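T-lymphoma invasion and metastasis-inducing protein 1 (PDB 4K2P) probably activates the small GTPase Rac as a guanine nucleotide exchange factor, its PH-CC-Ex region binding phosphoinositides and partner proteins such as Par-3. Local coordinates at residues K27-A31 / G226-I230; V71-V76 / I116-C120; K85-F89 / L100-Q106; L185-Q189 / F216-T221. The protein carries 5 engineered substitutions. The contacts are given in a common frame with arbitrary orientation. Residues are numbered along the deposited sequence.

Interactions 2 and 3 belong to the PH domain and touch each other, V76 CG1 lying 3.5 Å from F89 CD2. Interaction 2, well buried, sets the PH domain's C-terminal helix, 106-128, against a turn and strand through a histidine, a cysteine and aliphatic groups; interaction 3, only partly buried, is strand pairing with aromatic packing. Interactions 1 and 4 share helix 219-228, holding its C-terminal and N-terminal ends respectively. Interaction 1 is a partly buried seam between the PH domain and the CC-Ex region, where side chains of each partner bond to backbone carbonyls of the other. Interaction 4 lies within the CC-Ex region and is mostly buried round a carboxylate, with an exposed aromatic beside it.

Interaction 1: K27-A31 / G226-I230; sequences KVESA and GRLGI
Lay K27-A31 out as an extended edge, with K27 to S30 in strand conformation, and bring the last turn of helix 219-228 alongside it, so that S30 and L228 have the closest CA atoms at 5.8 Å. The helix stops at G229, whose positive phi (83°) makes it the C' residue of a Schellman motif; G229 N returns to G226 O at 3.2 Å. A CB here would jam against the preceding carbonyl, so glycine suits the position.

Side chains do the joining. R227 starts sideways, runs out with chi1 and chi2 both t, then bends at chi3 (p) to bring the edge of its guanidinium onto the V28 carbonyl: NH1 bonds V28 O at 2.9 Å, and NH2 adds a weak bond to V28 O at 3.2 Å. L228, in the mt rotamer, covers the most surface and brings its CD2 against the strand, 4.0 Å from V28 CG1 and 3.7 Å from E29 CA. V28 keeps chi1 t. S30, chi1 m, gives a weak bond from its OG to L228 O at 2.9 Å, at the last helical residue before G229. E29 points away and pairs with K23.

Strand 27-30 is paired antiparallel with strand 10-23, and L20 of that strand touches V28, S30 and L228; L239 of helix 233-241 also meets both V28 and L228, so this seam ties the PH sheet to two CC-Ex helices.

Interaction 2: V71-V76 / I116-C120; sequences VENSIV and IHSAC
V71-V76 makes a type II beta turn from V71 to S74, with N73 at positive phi (60°), and then straightens into the strand that begins at I75. S74 OG closes the turn by bonding V71 O at 2.8 Å. One side of it is packed against helical residues I116-C120, with CA atoms nearest at E72 and C120 (5.3 Å) and again at I75 and H117 (7.3 Å).

Start along the helix at I116, which points toward V71-V76 in the mt rotamer: its CG2 sits 3.7 Å from V76 CG2 and 4.4 Å from V71 CG2. H117 leaves sideways with chi1 m, and its ring then meets the strand edge-on, NE2 accepting a hydrogen bond from V76 N at 3.1 Å. The other ring nitrogen, ND1, is bonded to S201 OG, so the histidine spans strand and helix 168-203. C120, chi1 m, tucks its SG into the turn, 3.0 Å from V71 O and 3.8 Å from S74 N. Its carbonyl finishes the walk: a water accepts a hydrogen bond from N73 N at 2.8 Å and donates one to C120 O, also at 2.8 Å.

Helix 106-128 follows the last strand of the sheet and plugs it with I116 and its neighbours, as the C-terminal helix does in the PH fold, where it covers one open end of the curled beta barrel.

Interaction 3: K85-F89 / L100-Q106; sequences KDFVF and LFQTTSQ
F87, F89 and F101 carry most of this contact. F87 stands just ahead of strand 88-92 in a left-handed backbone conformation (phi 64°, psi 38°), which turns its side chain toward T103-Q106. With chi1 m, the ring lies flat on the backbone there: S105 CA sits 3.5 Å from the F87 ring centroid, only 1° off the normal, a CH-pi contact. T104 O comes within 3.3 Å of F87 CE2. The F87 carbonyl meanwhile takes T103 N at 3.0 Å.

From V88 on, the strands pair antiparallel. V88 faces Q102 as a non-hydrogen-bonded pair with CA atoms 4.4 Å apart, and F89 faces F101 as a hydrogen-bonded one, F89 N to F101 O and F101 N to F89 O each at 2.9 Å. This is the hairpin of strands 88-92 and 98-102, the last two of the PH sheet, leading directly into the PH domain's C-terminal helix, 106-128, for which S105 is the N-cap, its OG bonding E108 N.

F89 and F101 share one face of the sheet but differ in rotamer, chi1 p against m. Their planes are 19° apart and slid so far, with centroids 5.2 Å apart, that overlap is slight; instead F101 CB rests 3.6 Å from the F89 ring centroid, over its face. W112 of the helix meets the F89 ring too. On the other face, beside V88, the Q102 side chain extends (chi1 and chi2 t) so that NE2 bonds D86 O at 3.3 Å.

Interaction 4: L185-Q189 / F216-T221; sequences LEQFQ and FASRPT
S218 is the N-cap of helix 219-228, and the carboxylate of E186, projecting from the long helix 168-203, meets the chain where that shorter helix begins. Both residues lie in the CC-Ex region. L185-Q189 is regular helix, Q189 N bonding L185 O at 3.0 Å; F216-S218 is non-helical and passes beside it, with the nearest CA pair E186 and F216 at 6.3 Å.

E186 leaves its helix sideways (chi1 m, chi2 t) and brings OE2 among several donors. S218 N bonds E186 OE2 at 2.9 Å with a nearly straight angle of 174°, and T221 OG1, one turn into the helix, donates to E186 OE2 at 2.6 Å. S218 OG is also only 3.2 Å from E186 OE2. The second oxygen has its own partners: R243 forms a salt bridge with OE1, and a water donates to E186 OE1 at 2.9 Å while lying 2.7 Å from S218 OG. With an arginine and donors from two parts of the 216-221 segment, the buried charge is well compensated. F236 of helix 233-241 packs over E186, A217 and T221.

One turn along from E186, Q189 points toward the exposed F216, both with chi1 m, and its amide lies over the phenyl face: Q189 CG is 3.9 Å from the F216 ring centroid, 13° off the normal, and Q189 NE2 sits 3.4 Å from F216 CZ.

Interaction 1: K27-A31 / G226-I230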
loop_
_atom_site.group_PDB
_atom_site.type_symbol
_atom_site.label_atom_id
_atom_site.label_comp_id
_atom_site.label_asym_id
_atom_site.label_seq_id
_atom_site.Cartn_x
_atom_site.Cartn_y
_atom_site.Cartn_z
ATOM N N LYS A 27 12.284 7.008 7.012
ATOM C CA LYS A 27 11.635 8.235 6.551
ATOM C C LYS A 27 11.028 8.085 5.168
ATOM O O LYS A 27 11.532 7.345 4.352
ATOM C CB LYS A 27 12.635 9.393 6.501
ATOM C CG LYS A 27 13.195 9.847 7.832
ATOM C CD LYS A 27 13.858 11.221 7.698
ATOM C CE LYS A 27 14.996 11.250 6.666
ATOM N NZ LYS A 27 16.233 10.558 7.133
ATOM N N VAL A 28 9.886 8.717 4.948
ATOM C CA VAL A 28 9.333 8.868 3.613
ATOM C C VAL A 28 9.485 10.332 3.216
ATOM O O VAL A 28 9.300 11.213 4.053
ATOM C CB VAL A 28 7.858 8.452 3.542
ATOM C CG1 VAL A 28 7.337 8.625 2.132
ATOM C CG2 VAL A 28 7.697 7.003 3.982
ATOM N N GLU A 29 9.835 10.587 1.961
ATOM C CA GLU A 29 9.908 11.950 1.432
ATOM C C GLU A 29 9.205 12.016 0.086
ATOM O O GLU A 29 9.084 11.012 -0.611
ATOM C CB GLU A 29 11.352 12.415 1.279
ATOM C CG GLU A 29 12.054 12.681 2.600
ATOM C CD GLU A 29 13.479 13.142 2.401
ATOM O OE1 GLU A 29 13.888 13.296 1.230
ATOM O OE2 GLU A 29 14.191 13.339 3.408
ATOM N N SER A 30 8.741 13.200 -0.285
ATOM C CA SER A 30 8.190 13.398 -1.613
ATOM C C SER A 30 9.287 13.346 -2.660
ATOM O O SER A 30 10.417 13.756 -2.405
ATOM C CB SER A 30 7.454 14.734 -1.703
ATOM O OG SER A 30 6.158 14.620 -1.151
ATOM N N ALA A 31 8.947 12.837 -3.837
ATOM C CA ALA A 31 9.875 12.802 -4.954
ATOM C C ALA A 31 10.033 14.219 -5.484
ATOM O O ALA A 31 9.165 15.061 -5.268
ATOM C CB ALA A 31 9.383 11.876 -6.045
ATOM N N GLY A 226 1.211 15.572 6.493
ATOM C CA GLY A 226 1.206 17.003 6.258
ATOM C C GLY A 226 2.544 17.452 5.700
ATOM O O GLY A 226 2.613 18.283 4.793
ATOM N N ARG A 227 3.614 16.872 6.231
ATOM C CA ARG A 227 4.960 17.179 5.773
ATOM C C ARG A 227 5.129 16.751 4.313
ATOM O O ARG A 227 5.775 17.440 3.531
ATOM C CB ARG A 227 5.988 16.492 6.674
ATOM C CG ARG A 227 7.427 16.584 6.195
ATOM C CD ARG A 227 8.366 15.843 7.141
ATOM N NE ARG A 227 7.964 14.448 7.303
ATOM C CZ ARG A 227 8.095 13.516 6.363
ATOM N NH1 ARG A 227 8.606 13.835 5.176
ATOM N NH2 ARG A 227 7.698 12.271 6.604
ATOM N N LEU A 228 4.541 15.614 3.956
ATOM C CA LEU A 228 4.625 15.092 2.597
ATOM C C LEU A 228 3.786 15.877 1.593
ATOM O O LEU A 228 4.047 15.823 0.392
ATOM C CB LEU A 228 4.176 13.632 2.565
ATOM C CG LEU A 228 5.088 12.590 3.188
ATOM C CD1 LEU A 228 4.381 11.254 3.177
ATOM C CD2 LEU A 228 6.402 12.523 2.438
ATOM N N GLY A 229 2.780 16.599 2.076
ATOM C CA GLY A 229 1.909 17.345 1.188
ATOM C C GLY A 229 0.802 16.496 0.590
ATOM O O GLY A 229 0.227 16.861 -0.434
ATOM N N ILE A 230 0.520 15.349 1.200
ATOM C CA ILE A 230 -0.508 14.455 0.678
ATOM C C ILE A 230 -1.137 13.612 1.797
ATOM O O ILE A 230 -0.438 12.972 2.566
ATOM C CB ILE A 230 0.082 13.532 -0.440
ATOM C CG1 ILE A 230 -0.946 12.516 -0.942
ATOM C CG2 ILE A 230 1.360 12.842 0.030
ATOM C CD1 ILE A 230 -2.146 13.145 -1.603
#

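Interaction 2: V71-V76 / I116-C120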
loop_
_atom_site.group_PDB
_atom_site.type_symbol
_atom_site.label_atom_id
_atom_site.label_comp_id
_atom_site.label_asym_id
_atom_site.label_seq_id
_atom_site.Cartn_x
_atom_site.Cartn_y
_atom_site.Cartn_z
ATOM N N VAL A 71 6.718 -5.379 -6.318
ATOM C CA VAL A 71 5.405 -4.922 -5.866
ATOM C C VAL A 71 4.687 -5.917 -4.963
ATOM O O VAL A 71 3.481 -5.791 -4.759
ATOM C CB VAL A 71 4.477 -4.604 -7.069
ATOM C CG1 VAL A 71 5.125 -3.562 -7.966
ATOM C CG2 VAL A 71 4.144 -5.847 -7.860
ATOM N N GLU A 72 5.416 -6.883 -4.405
ATOM C CA GLU A 72 4.832 -7.771 -3.399
ATOM C C GLU A 72 4.297 -6.919 -2.258
ATOM O O GLU A 72 4.934 -5.952 -1.862
ATOM C CB GLU A 72 5.855 -8.784 -2.858
ATOM C CG GLU A 72 5.830 -10.138 -3.555
ATOM C CD GLU A 72 6.771 -11.173 -2.935
ATOM O OE1 GLU A 72 6.935 -11.202 -1.696
ATOM O OE2 GLU A 72 7.352 -11.968 -3.703
ATOM N N ASN A 73 3.106 -7.251 -1.778
ATOM C CA ASN A 73 2.500 -6.590 -0.619
ATOM C C ASN A 73 2.289 -5.091 -0.839
ATOM O O ASN A 73 2.405 -4.289 0.084
ATOM C CB ASN A 73 3.342 -6.836 0.640
ATOM C CG ASN A 73 3.337 -8.294 1.065
ATOM O OD1 ASN A 73 2.288 -8.935 1.117
ATOM N ND2 ASN A 73 4.509 -8.825 1.372
ATOM N N SER A 74 1.947 -4.729 -2.071
ATOM C CA SER A 74 1.636 -3.353 -2.432
ATOM C C SER A 74 0.145 -3.043 -2.304
ATOM O O SER A 74 -0.683 -3.936 -2.133
ATOM C CB SER A 74 2.083 -3.068 -3.863
ATOM O OG SER A 74 3.490 -3.082 -3.966
ATOM N N ILE A 75 -0.183 -1.760 -2.375
ATOM C CA ILE A 75 -1.555 -1.315 -2.544
ATOM C C ILE A 75 -1.597 -0.429 -3.782
ATOM O O ILE A 75 -0.695 0.356 -4.022
ATOM C CB ILE A 75 -2.074 -0.527 -1.316
ATOM C CG1 ILE A 75 -2.192 -1.441 -0.093
ATOM C CG2 ILE A 75 -3.438 0.097 -1.611
ATOM C CD1 ILE A 75 -2.433 -0.692 1.230
ATOM N N VAL A 76 -2.669 -0.540 -4.551
ATOM C CA VAL A 76 -2.878 0.315 -5.697
ATOM C C VAL A 76 -4.223 0.990 -5.471
ATOM O O VAL A 76 -5.183 0.341 -5.057
ATOM C CB VAL A 76 -2.865 -0.451 -7.036
ATOM C CG1 VAL A 76 -2.819 0.525 -8.199
ATOM C CG2 VAL A 76 -1.676 -1.399 -7.108
ATOM N N ILE A 116 -2.513 -6.199 -10.624
ATOM C CA ILE A 116 -1.437 -6.051 -9.652
ATOM C C ILE A 116 -1.845 -6.679 -8.322
ATOM O O ILE A 116 -1.044 -7.362 -7.692
ATOM C CB ILE A 116 -1.043 -4.588 -9.452
ATOM C CG1 ILE A 116 -0.421 -4.043 -10.740
ATOM C CG2 ILE A 116 -0.029 -4.452 -8.315
ATOM C CD1 ILE A 116 -0.335 -2.535 -10.804
ATOM N N HIS A 117 -3.094 -6.473 -7.918
ATOM C CA HIS A 117 -3.598 -7.019 -6.665
ATOM C C HIS A 117 -3.682 -8.536 -6.742
ATOM O O HIS A 117 -3.461 -9.224 -5.753
ATOM C CB HIS A 117 -4.971 -6.433 -6.332
ATOM C CG HIS A 117 -4.903 -5.065 -5.741
ATOM N ND1 HIS A 117 -6.009 -4.267 -5.565
ATOM C CD2 HIS A 117 -3.847 -4.354 -5.289
ATOM C CE1 HIS A 117 -5.638 -3.119 -5.033
ATOM N NE2 HIS A 117 -4.332 -3.150 -4.846
ATOM N N SER A 118 -3.988 -9.053 -7.927
ATOM C CA SER A 118 -4.050 -10.494 -8.137
ATOM C C SER A 118 -2.676 -11.103 -7.963
ATOM O O SER A 118 -2.531 -12.172 -7.388
ATOM C CB SER A 118 -4.599 -10.825 -9.523
ATOM O OG SER A 118 -5.996 -10.610 -9.572
ATOM N N ALA A 119 -1.672 -10.419 -8.495
ATOM C CA ALA A 119 -0.297 -10.859 -8.374
ATOM C C ALA A 119 0.115 -10.865 -6.906
ATOM O O ALA A 119 0.789 -11.779 -6.454
ATOM C CB ALA A 119 0.625 -9.960 -9.182
ATOM N N CYS A 120 -0.278 -9.826 -6.178
ATOM C CA CYS A 120 0.045 -9.720 -4.761
ATOM C C CYS A 120 -0.633 -10.830 -3.978
ATOM O O CYS A 120 -0.065 -11.383 -3.043
ATOM C CB CYS A 120 -0.368 -8.357 -4.212
ATOM S SG CYS A 120 0.689 -7.017 -4.783
HETATM O O HOH W 1 1.973 -9.852 -1.895
#

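Interaction 3: K85-F89 / L100-Q106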
loop_
_atom_site.group_PDB
_atom_site.type_symbol
_atom_site.label_atom_id
_atom_site.label_comp_id
_atom_site.label_asym_id
_atom_site.label_seq_id
_atom_site.Cartn_x
_atom_site.Cartn_y
_atom_site.Cartn_z
ATOM N N LYS A 85 -4.706 15.350 -14.264
ATOM C CA LYS A 85 -4.785 14.216 -15.187
ATOM C C LYS A 85 -5.865 13.218 -14.795
ATOM O O LYS A 85 -6.068 12.939 -13.608
ATOM C CB LYS A 85 -3.433 13.511 -15.258
ATOM C CG LYS A 85 -2.317 14.439 -15.669
ATOM C CD LYS A 85 -1.105 13.689 -16.177
ATOM C CE LYS A 85 -0.026 14.658 -16.633
ATOM N NZ LYS A 85 -0.551 15.684 -17.575
ATOM N N ASP A 86 -6.565 12.694 -15.803
ATOM C CA ASP A 86 -7.534 11.619 -15.599
ATOM C C ASP A 86 -6.847 10.254 -15.687
ATOM O O ASP A 86 -5.773 10.126 -16.264
ATOM C CB ASP A 86 -8.674 11.702 -16.626
ATOM C CG ASP A 86 -9.591 12.895 -16.401
ATOM O OD1 ASP A 86 -9.761 13.319 -15.236
ATOM O OD2 ASP A 86 -10.145 13.412 -17.393
ATOM N N PHE A 87 -7.470 9.251 -15.079
ATOM C CA PHE A 87 -7.034 7.858 -15.164
ATOM C C PHE A 87 -5.663 7.622 -14.552
ATOM O O PHE A 87 -4.871 6.816 -15.045
ATOM C CB PHE A 87 -7.063 7.409 -16.623
ATOM C CG PHE A 87 -8.331 7.776 -17.318
ATOM C CD1 PHE A 87 -9.550 7.529 -16.710
ATOM C CD2 PHE A 87 -8.318 8.398 -18.550
ATOM C CE1 PHE A 87 -10.738 7.879 -17.332
ATOM C CE2 PHE A 87 -9.503 8.749 -19.172
ATOM C CZ PHE A 87 -10.713 8.487 -18.556
ATOM N N VAL A 88 -5.415 8.314 -13.446
ATOM C CA VAL A 88 -4.215 8.118 -12.652
ATOM C C VAL A 88 -4.485 7.081 -11.564
ATOM O O VAL A 88 -5.558 7.074 -10.971
ATOM C CB VAL A 88 -3.740 9.446 -12.010
ATOM C CG1 VAL A 88 -2.519 9.228 -11.129
ATOM C CG2 VAL A 88 -3.434 10.463 -13.089
ATOM N N PHE A 89 -3.548 6.165 -11.355
ATOM C CA PHE A 89 -3.551 5.322 -10.159
ATOM C C PHE A 89 -2.178 5.350 -9.515
ATOM O O PHE A 89 -1.207 5.731 -10.147
ATOM C CB PHE A 89 -3.991 3.887 -10.471
ATOM C CG PHE A 89 -3.181 3.188 -11.539
ATOM C CD1 PHE A 89 -3.472 3.365 -12.880
ATOM C CD2 PHE A 89 -2.177 2.297 -11.194
ATOM C CE1 PHE A 89 -2.746 2.697 -13.856
ATOM C CE2 PHE A 89 -1.459 1.630 -12.156
ATOM C CZ PHE A 89 -1.743 1.826 -13.491
ATOM N N LEU A 100 3.170 7.016 -9.380
ATOM C CA LEU A 100 1.966 7.332 -10.132
ATOM C C LEU A 100 2.027 6.774 -11.555
ATOM O O LEU A 100 3.072 6.778 -12.190
ATOM C CB LEU A 100 1.756 8.843 -10.181
ATOM C CG LEU A 100 1.505 9.523 -8.830
ATOM C CD1 LEU A 100 1.562 11.016 -9.006
ATOM C CD2 LEU A 100 0.163 9.109 -8.242
ATOM N N PHE A 101 0.870 6.345 -12.039
ATOM C CA PHE A 101 0.703 5.797 -13.373
ATOM C C PHE A 101 -0.530 6.428 -14.013
ATOM O O PHE A 101 -1.536 6.616 -13.333
ATOM C CB PHE A 101 0.524 4.281 -13.334
ATOM C CG PHE A 101 1.646 3.538 -12.685
ATOM C CD1 PHE A 101 2.740 3.104 -13.424
ATOM C CD2 PHE A 101 1.590 3.227 -11.341
ATOM C CE1 PHE A 101 3.764 2.394 -12.823
ATOM C CE2 PHE A 101 2.610 2.515 -10.736
ATOM C CZ PHE A 101 3.699 2.098 -11.478
ATOM N N GLN A 102 -0.456 6.756 -15.302
ATOM C CA GLN A 102 -1.623 7.221 -16.047
ATOM C C GLN A 102 -1.900 6.281 -17.220
ATOM O O GLN A 102 -1.005 5.983 -18.022
ATOM C CB GLN A 102 -1.430 8.649 -16.565
ATOM C CG GLN A 102 -2.691 9.239 -17.242
ATOM C CD GLN A 102 -2.415 10.511 -18.031
ATOM O OE1 GLN A 102 -1.301 10.738 -18.501
ATOM N NE2 GLN A 102 -3.439 11.346 -18.183
ATOM N N THR A 103 -3.145 5.823 -17.300
ATOM C CA THR A 103 -3.616 4.998 -18.401
ATOM C C THR A 103 -4.702 5.769 -19.196
ATOM O O THR A 103 -4.805 6.995 -19.082
ATOM C CB THR A 103 -4.131 3.642 -17.861
ATOM O OG1 THR A 103 -4.445 2.758 -18.944
ATOM C CG2 THR A 103 -5.345 3.835 -16.968
ATOM N N THR A 104 -5.498 5.059 -19.993
ATOM C CA THR A 104 -6.292 5.665 -21.060
ATOM C C THR A 104 -7.780 5.754 -20.764
ATOM O O THR A 104 -8.495 6.495 -21.426
ATOM C CB THR A 104 -6.132 4.870 -22.373
ATOM O OG1 THR A 104 -6.265 3.471 -22.091
ATOM C CG2 THR A 104 -4.773 5.124 -22.993
ATOM N N SER A 105 -8.251 4.984 -19.788
ATOM C CA SER A 105 -9.673 4.950 -19.465
ATOM C C SER A 105 -9.902 4.361 -18.090
ATOM O O SER A 105 -8.994 3.809 -17.478
ATOM C CB SER A 105 -10.453 4.137 -20.507
ATOM O OG SER A 105 -10.096 2.766 -20.454
ATOM N N GLN A 106 -11.129 4.477 -17.606
ATOM C CA GLN A 106 -11.486 3.930 -16.306
ATOM C C GLN A 106 -11.393 2.406 -16.335
ATOM O O GLN A 106 -10.963 1.778 -15.365
ATOM C CB GLN A 106 -12.897 4.382 -15.911
ATOM C CG GLN A 106 -13.366 3.857 -14.562
ATOM C CD GLN A 106 -12.420 4.218 -13.434
ATOM O OE1 GLN A 106 -11.739 5.243 -13.478
ATOM N NE2 GLN A 106 -12.363 3.367 -12.422
#

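Interaction 4: L185-Q189 / F216-T221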
loop_
_atom_site.group_PDB
_atom_site.type_symbol
_atom_site.label_atom_id
_atom_site.label_comp_id
_atom_site.label_asym_id
_atom_site.label_seq_id
_atom_site.Cartn_x
_atom_site.Cartn_y
_atom_site.Cartn_z
ATOM N N LEU A 185 -2.163 -0.806 15.807
ATOM C CA LEU A 185 -3.491 -0.753 15.223
ATOM C C LEU A 185 -3.446 -0.088 13.844
ATOM O O LEU A 185 -4.185 -0.481 12.951
ATOM C CB LEU A 185 -4.453 -0.029 16.171
ATOM C CG LEU A 185 -4.852 -0.874 17.380
ATOM C CD1 LEU A 185 -5.512 -0.034 18.466
ATOM C CD2 LEU A 185 -5.781 -1.996 16.962
ATOM N N GLU A 186 -2.562 0.886 13.663
ATOM C CA GLU A 186 -2.344 1.476 12.347
ATOM C C GLU A 186 -1.862 0.433 11.359
ATOM O O GLU A 186 -2.323 0.383 10.221
ATOM C CB GLU A 186 -1.317 2.595 12.397
ATOM C CG GLU A 186 -1.822 3.911 12.912
ATOM C CD GLU A 186 -0.751 4.979 12.813
ATOM O OE1 GLU A 186 0.387 4.714 13.254
ATOM O OE2 GLU A 186 -1.025 6.062 12.262
ATOM N N GLN A 187 -0.917 -0.385 11.811
ATOM C CA GLN A 187 -0.319 -1.432 10.996
ATOM C C GLN A 187 -1.360 -2.487 10.646
ATOM O O GLN A 187 -1.438 -2.931 9.503
ATOM C CB GLN A 187 0.862 -2.057 11.741
ATOM C CG GLN A 187 1.513 -3.276 11.082
ATOM C CD GLN A 187 2.312 -2.925 9.845
ATOM O OE1 GLN A 187 3.409 -2.369 9.939
ATOM N NE2 GLN A 187 1.778 -3.266 8.674
ATOM N N PHE A 188 -2.172 -2.867 11.628
ATOM C CA PHE A 188 -3.164 -3.915 11.451
ATOM C C PHE A 188 -4.259 -3.467 10.487
ATOM O O PHE A 188 -4.719 -4.257 9.663
ATOM C CB PHE A 188 -3.808 -4.315 12.784
ATOM C CG PHE A 188 -2.903 -5.078 13.720
ATOM C CD1 PHE A 188 -1.845 -5.838 13.249
ATOM C CD2 PHE A 188 -3.135 -5.051 15.084
ATOM C CE1 PHE A 188 -1.029 -6.541 14.126
ATOM C CE2 PHE A 188 -2.319 -5.749 15.958
ATOM C CZ PHE A 188 -1.269 -6.498 15.472
ATOM N N GLN A 189 -4.681 -2.210 10.603
ATOM C CA GLN A 189 -5.767 -1.681 9.784
ATOM C C GLN A 189 -5.315 -1.514 8.346
ATOM O O GLN A 189 -6.106 -1.652 7.419
ATOM C CB GLN A 189 -6.267 -0.345 10.321
ATOM C CG GLN A 189 -6.987 -0.435 11.652
ATOM C CD GLN A 189 -8.362 -1.048 11.533
ATOM O OE1 GLN A 189 -8.796 -1.433 10.452
ATOM N NE2 GLN A 189 -9.052 -1.146 12.650
ATOM N N PHE A 216 -8.077 6.071 10.759
ATOM C CA PHE A 216 -7.247 5.338 11.714
ATOM C C PHE A 216 -5.836 5.899 11.835
ATOM O O PHE A 216 -5.068 5.460 12.683
ATOM C CB PHE A 216 -7.159 3.854 11.325
ATOM C CG PHE A 216 -8.425 3.099 11.571
ATOM C CD1 PHE A 216 -8.857 2.868 12.863
ATOM C CD2 PHE A 216 -9.190 2.632 10.517
ATOM C CE1 PHE A 216 -10.025 2.187 13.102
ATOM C CE2 PHE A 216 -10.362 1.951 10.744
ATOM C CZ PHE A 216 -10.782 1.724 12.044
ATOM N N ALA A 217 -5.486 6.863 10.994
ATOM C CA ALA A 217 -4.176 7.494 11.096
ATOM C C ALA A 217 -4.063 8.252 12.416
ATOM O O ALA A 217 -4.906 9.077 12.749
ATOM C CB ALA A 217 -3.930 8.436 9.915
ATOM N N SER A 218 -2.999 7.966 13.152
ATOM C CA SER A 218 -2.713 8.620 14.425
ATOM C C SER A 218 -2.258 10.055 14.208
ATOM O O SER A 218 -2.026 10.466 13.074
ATOM C CB SER A 218 -1.641 7.838 15.175
ATOM O OG SER A 218 -0.369 8.084 14.605
ATOM N N ARG A 219 -2.150 10.830 15.286
ATOM C CA ARG A 219 -1.712 12.212 15.163
ATOM C C ARG A 219 -0.307 12.314 14.573
ATOM O O ARG A 219 -0.102 13.096 13.651
ATOM C CB ARG A 219 -1.789 12.941 16.509
ATOM C CG ARG A 219 -1.413 14.410 16.411
ATOM C CD ARG A 219 -1.494 15.110 17.748
ATOM N NE ARG A 219 -0.869 16.434 17.697
ATOM C CZ ARG A 219 -1.510 17.592 17.792
ATOM N NH1 ARG A 219 -2.822 17.630 17.904
ATOM N NH2 ARG A 219 -0.832 18.729 17.746
ATOM N N PRO A 220 0.655 11.512 15.066
ATOM C CA PRO A 220 1.992 11.619 14.466
ATOM C C PRO A 220 2.009 11.290 12.976
ATOM O O PRO A 220 2.760 11.906 12.216
ATOM C CB PRO A 220 2.818 10.589 15.241
ATOM C CG PRO A 220 2.086 10.354 16.508
ATOM C CD PRO A 220 0.644 10.654 16.266
ATOM N N THR A 221 1.176 10.346 12.557
ATOM C CA THR A 221 1.127 9.961 11.158
ATOM C C THR A 221 0.484 11.075 10.320
ATOM O O THR A 221 0.896 11.328 9.186
ATOM C CB THR A 221 0.363 8.634 10.979
ATOM O OG1 THR A 221 1.043 7.597 11.699
ATOM C CG2 THR A 221 0.295 8.239 9.515
HETATM O O HOH W 2 1.339 6.178 15.542
#